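Local atomic coordinates of aminoglycoside acetyltransferase meta-AAC0020 (Uncultured bacterium, PDB entry 5F47), a protein that probably transfers an acetyl group from acetyl-coenzyme A to aminoglycoside antibiotics, a reaction of GNAT-fold enzymes that confers resistance. Residues A33-K38 / I89-V94. Residues are numbered along the deposited sequence; the frame is centred on the assembly and turned at random. Where two conformers were deposited one is given.
Sequences AVFEMK and IYDLAV
V34, in the last turn of helix 21-34, lays both methyls against the end of strand 86-94: CG1 lies 4.2 Å from A93 CB, and CG2 comes to 3.7 Å from V94 O, a carbonyl that is hydrogen-bonded to Q99. F35 makes the larger contact. Its CG stands anti to the carbonyl carbon (chi1 -58°); of the ring atoms, CZ, CE1 and CE2 come nearest the strand. CZ meets L92 O edge-on, in the ring plane, at 3.6 Å, and packs 3.8 Å from A93 CB. On the next corner CE2 approaches D91 OD1 at 3.5 Å, with ring and carboxylate planes 42° apart. No hydrogen bond crosses here; the carboxylate is instead gripped at OD2 by the hydroxyls of Y80 and Y81 of the second subunit, and Y81 also packs on F35. At E36 the phi turns positive and a Schellman motif ends the helix, E36 N bonding to A33 O (3.1 Å), after which the chain turns away from strand 86-94. D91 and A93 thus present one sheet face to helix 21-34, where F31 and L30 extend the packing, while L92 and V94 point to the other face and helix 103-117, the layered helix-sheet-helix order of a GNAT fold.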
ATOM      1  N   ALA B  33      -9.937  -2.117 -19.360  1.00 19.75           N
ATOM      2  CA  ALA B  33     -10.050  -1.337 -20.587  1.00 21.51           C
ATOM      3  C   ALA B  33      -9.176  -0.084 -20.532  1.00 22.60           C
ATOM      4  O   ALA B  33      -8.356   0.144 -21.422  1.00 24.23           O
ATOM      5  CB  ALA B  33     -11.499  -0.973 -20.841  1.00 22.45           C
ATOM      6  N   VAL B  34      -9.333   0.721 -19.482  1.00 21.03           N
ATOM      7  CA  VAL B  34      -8.643   2.010 -19.426  1.00 22.38           C
ATOM      8  C   VAL B  34      -7.132   1.847 -19.270  1.00 21.38           C
ATOM      9  O   VAL B  34      -6.370   2.601 -19.891  1.00 22.25           O
ATOM     10  CB  VAL B  34      -9.192   2.888 -18.275  1.00 22.56           C
ATOM     11  CG1 VAL B  34      -8.391   4.194 -18.140  1.00 24.17           C
ATOM     12  CG2 VAL B  34     -10.640   3.199 -18.523  1.00 23.99           C
ATOM     13  N   PHE B  35      -6.710   0.858 -18.479  1.00 18.52           N
ATOM     14  CA  PHE B  35      -5.286   0.599 -18.259  1.00 19.83           C
ATOM     15  C   PHE B  35      -4.723  -0.302 -19.364  1.00 21.68           C
ATOM     16  O   PHE B  35      -3.531  -0.632 -19.367  1.00 23.35           O
ATOM     17  CB  PHE B  35      -5.046  -0.049 -16.896  1.00 18.86           C
ATOM     18  CG  PHE B  35      -5.542   0.762 -15.725  1.00 18.09           C
ATOM     19  CD1 PHE B  35      -5.556   2.149 -15.758  1.00 20.04           C
ATOM     20  CD2 PHE B  35      -5.979   0.124 -14.576  1.00 17.96           C
ATOM     21  CE1 PHE B  35      -6.012   2.886 -14.661  1.00 20.91           C
ATOM     22  CE2 PHE B  35      -6.445   0.852 -13.479  1.00 18.35           C
ATOM     23  CZ  PHE B  35      -6.450   2.231 -13.518  1.00 18.82           C
ATOM     24  N   GLU B  36      -5.596  -0.701 -20.287  1.00 22.32           N
ATOM     25  CA  GLU B  36      -5.216  -1.531 -21.437  1.00 24.15           C
ATOM     26  C   GLU B  36      -4.409  -2.773 -21.031  1.00 21.53           C
ATOM     27  O   GLU B  36      -3.326  -3.042 -21.574  1.00 22.91           O
ATOM     28  CB  GLU B  36      -4.436  -0.696 -22.453  1.00 29.43           C
ATOM     29  CG  GLU B  36      -5.265   0.434 -23.073  1.00 35.89           C
ATOM     30  CD  GLU B  36      -4.521   1.184 -24.162  1.00 43.56           C
ATOM     31  OE1 GLU B  36      -3.474   1.799 -23.866  1.00 43.23           O
ATOM     32  OE2 GLU B  36      -4.986   1.142 -25.320  1.00 52.72           O
ATOM     33  N   MET B  37      -4.954  -3.517 -20.073  1.00 20.34           N
ATOM     34  CA  MET B  37      -4.277  -4.669 -19.487  1.00 19.95           C
ATOM     35  C   MET B  37      -4.240  -5.850 -20.448  1.00 21.87           C
ATOM     36  O   MET B  37      -5.260  -6.224 -21.007  1.00 24.80           O
ATOM     37  CB  MET B  37      -4.970  -5.069 -18.188  1.00 18.71           C
ATOM     38  CG  MET B  37      -4.931  -3.965 -17.138  1.00 18.73           C
ATOM     39  SD  MET B  37      -5.787  -4.390 -15.605  1.00 18.60           S
ATOM     40  CE  MET B  37      -4.820  -5.793 -15.063  1.00 17.80           C
ATOM     41  N   LYS B  38      -3.051  -6.421 -20.632  1.00 20.81           N
ATOM     42  CA  LYS B  38      -2.872  -7.551 -21.540  1.00 24.70           C
ATOM     43  C   LYS B  38      -3.062  -8.888 -20.831  1.00 23.27           C
ATOM     44  O   LYS B  38      -2.614  -9.073 -19.696  1.00 23.56           O
ATOM     45  CB  LYS B  38      -1.481  -7.528 -22.181  1.00 28.91           C
ATOM     46  CG  LYS B  38      -1.171  -6.305 -23.021  1.00 33.61           C
ATOM     47  CD  LYS B  38       0.186  -6.444 -23.715  1.00 39.28           C
ATOM     48  CE  LYS B  38       0.410  -5.315 -24.716  1.00 44.16           C
ATOM     49  NZ  LYS B  38       0.306  -3.962 -24.100  1.00 44.97           N
ATOM     50  N   ILE B  89      -5.068   4.692  -1.784  1.00 11.49           N
ATOM     51  CA  ILE B  89      -5.804   4.547  -3.044  1.00 12.38           C
ATOM     52  C   ILE B  89      -4.917   3.785  -4.014  1.00 12.62           C
ATOM     53  O   ILE B  89      -3.813   4.237  -4.330  1.00 15.22           O
ATOM     54  CB  ILE B  89      -6.188   5.908  -3.639  1.00 12.88           C
ATOM     55  CG1 ILE B  89      -7.155   6.641  -2.702  1.00 12.39           C
ATOM     56  CG2 ILE B  89      -6.836   5.719  -5.024  1.00 14.71           C
ATOM     57  CD1 ILE B  89      -7.420   8.108  -3.138  1.00 21.80           C
ATOM     58  N   TYR B  90      -5.385   2.624  -4.472  1.00 12.58           N
ATOM     59  CA  TYR B  90      -4.548   1.790  -5.299  1.00 12.49           C
ATOM     60  C   TYR B  90      -4.755   2.038  -6.796  1.00 14.47           C
ATOM     61  O   TYR B  90      -3.781   2.158  -7.549  1.00 16.50           O
ATOM     62  CB  TYR B  90      -4.785   0.300  -4.963  1.00 14.08           C
ATOM     63  CG  TYR B  90      -3.764  -0.570  -5.637  1.00 14.98           C
ATOM     64  CD1 TYR B  90      -2.491  -0.737  -5.090  1.00 17.04           C
ATOM     65  CD2 TYR B  90      -4.043  -1.161  -6.868  1.00 16.22           C
ATOM     66  CE1 TYR B  90      -1.529  -1.519  -5.753  1.00 19.04           C
ATOM     67  CE2 TYR B  90      -3.091  -1.934  -7.533  1.00 19.83           C
ATOM     68  CZ  TYR B  90      -1.845  -2.110  -6.973  1.00 20.79           C
ATOM     69  OH  TYR B  90      -0.934  -2.877  -7.673  1.00 26.13           O
ATOM     70  N   ASP B  91      -6.014   2.046  -7.230  1.00 14.93           N
ATOM     71  CA  ASP B  91      -6.370   2.337  -8.629  1.00 15.32           C
ATOM     72  C   ASP B  91      -7.471   3.371  -8.700  1.00 14.26           C
ATOM     73  O   ASP B  91      -8.343   3.395  -7.856  1.00 14.87           O
ATOM     74  CB  ASP B  91      -6.876   1.085  -9.356  1.00 16.68           C
ATOM     75  CG  ASP B  91      -5.778   0.227  -9.925  1.00 20.33           C
ATOM     76  OD1 ASP B  91      -4.753   0.753 -10.432  1.00 21.24           O
ATOM     77  OD2 ASP B  91      -5.970  -1.014  -9.903  1.00 20.88           O
ATOM     78  N   LEU B  92      -7.421   4.198  -9.737  1.00 15.88           N
ATOM     79  CA  LEU B  92      -8.499   5.126 -10.045  0.51 14.61           C
ATOM     80  C   LEU B  92      -8.598   5.217 -11.564  1.00 16.12           C
ATOM     81  O   LEU B  92      -7.589   5.401 -12.251  1.00 18.45           O
ATOM     82  CB  LEU B  92      -8.241   6.507  -9.415  0.51 14.89           C
ATOM     83  CG  LEU B  92      -9.244   7.634  -9.675  0.51 16.12           C
ATOM     84  CD1 LEU B  92      -9.237   8.609  -8.517  0.51 16.32           C
ATOM     85  CD2 LEU B  92      -8.930   8.370 -10.969  0.51 16.88           C
ATOM     86  N   ALA B  93      -9.805   5.074 -12.095  1.00 15.78           N
ATOM     87  CA  ALA B  93      -9.990   5.205 -13.523  1.00 17.77           C
ATOM     88  C   ALA B  93     -11.350   5.767 -13.843  1.00 18.77           C
ATOM     89  O   ALA B  93     -12.312   5.557 -13.104  1.00 18.86           O
ATOM     90  CB  ALA B  93      -9.800   3.852 -14.231  1.00 19.23           C
ATOM     91  N   VAL B  94     -11.412   6.471 -14.965  1.00 19.32           N
ATOM     92  CA  VAL B  94     -12.659   6.982 -15.508  1.00 19.59           C
ATOM     93  C   VAL B  94     -12.750   6.574 -16.973  1.00 21.37           C
ATOM     94  O   VAL B  94     -11.759   6.639 -17.705  1.00 22.23           O
ATOM     95  CB  VAL B  94     -12.753   8.510 -15.349  1.00 22.36           C
ATOM     96  CG1 VAL B  94     -13.995   9.072 -16.057  1.00 25.02           C
ATOM     97  CG2 VAL B  94     -12.780   8.866 -13.874  1.00 22.39           C
TER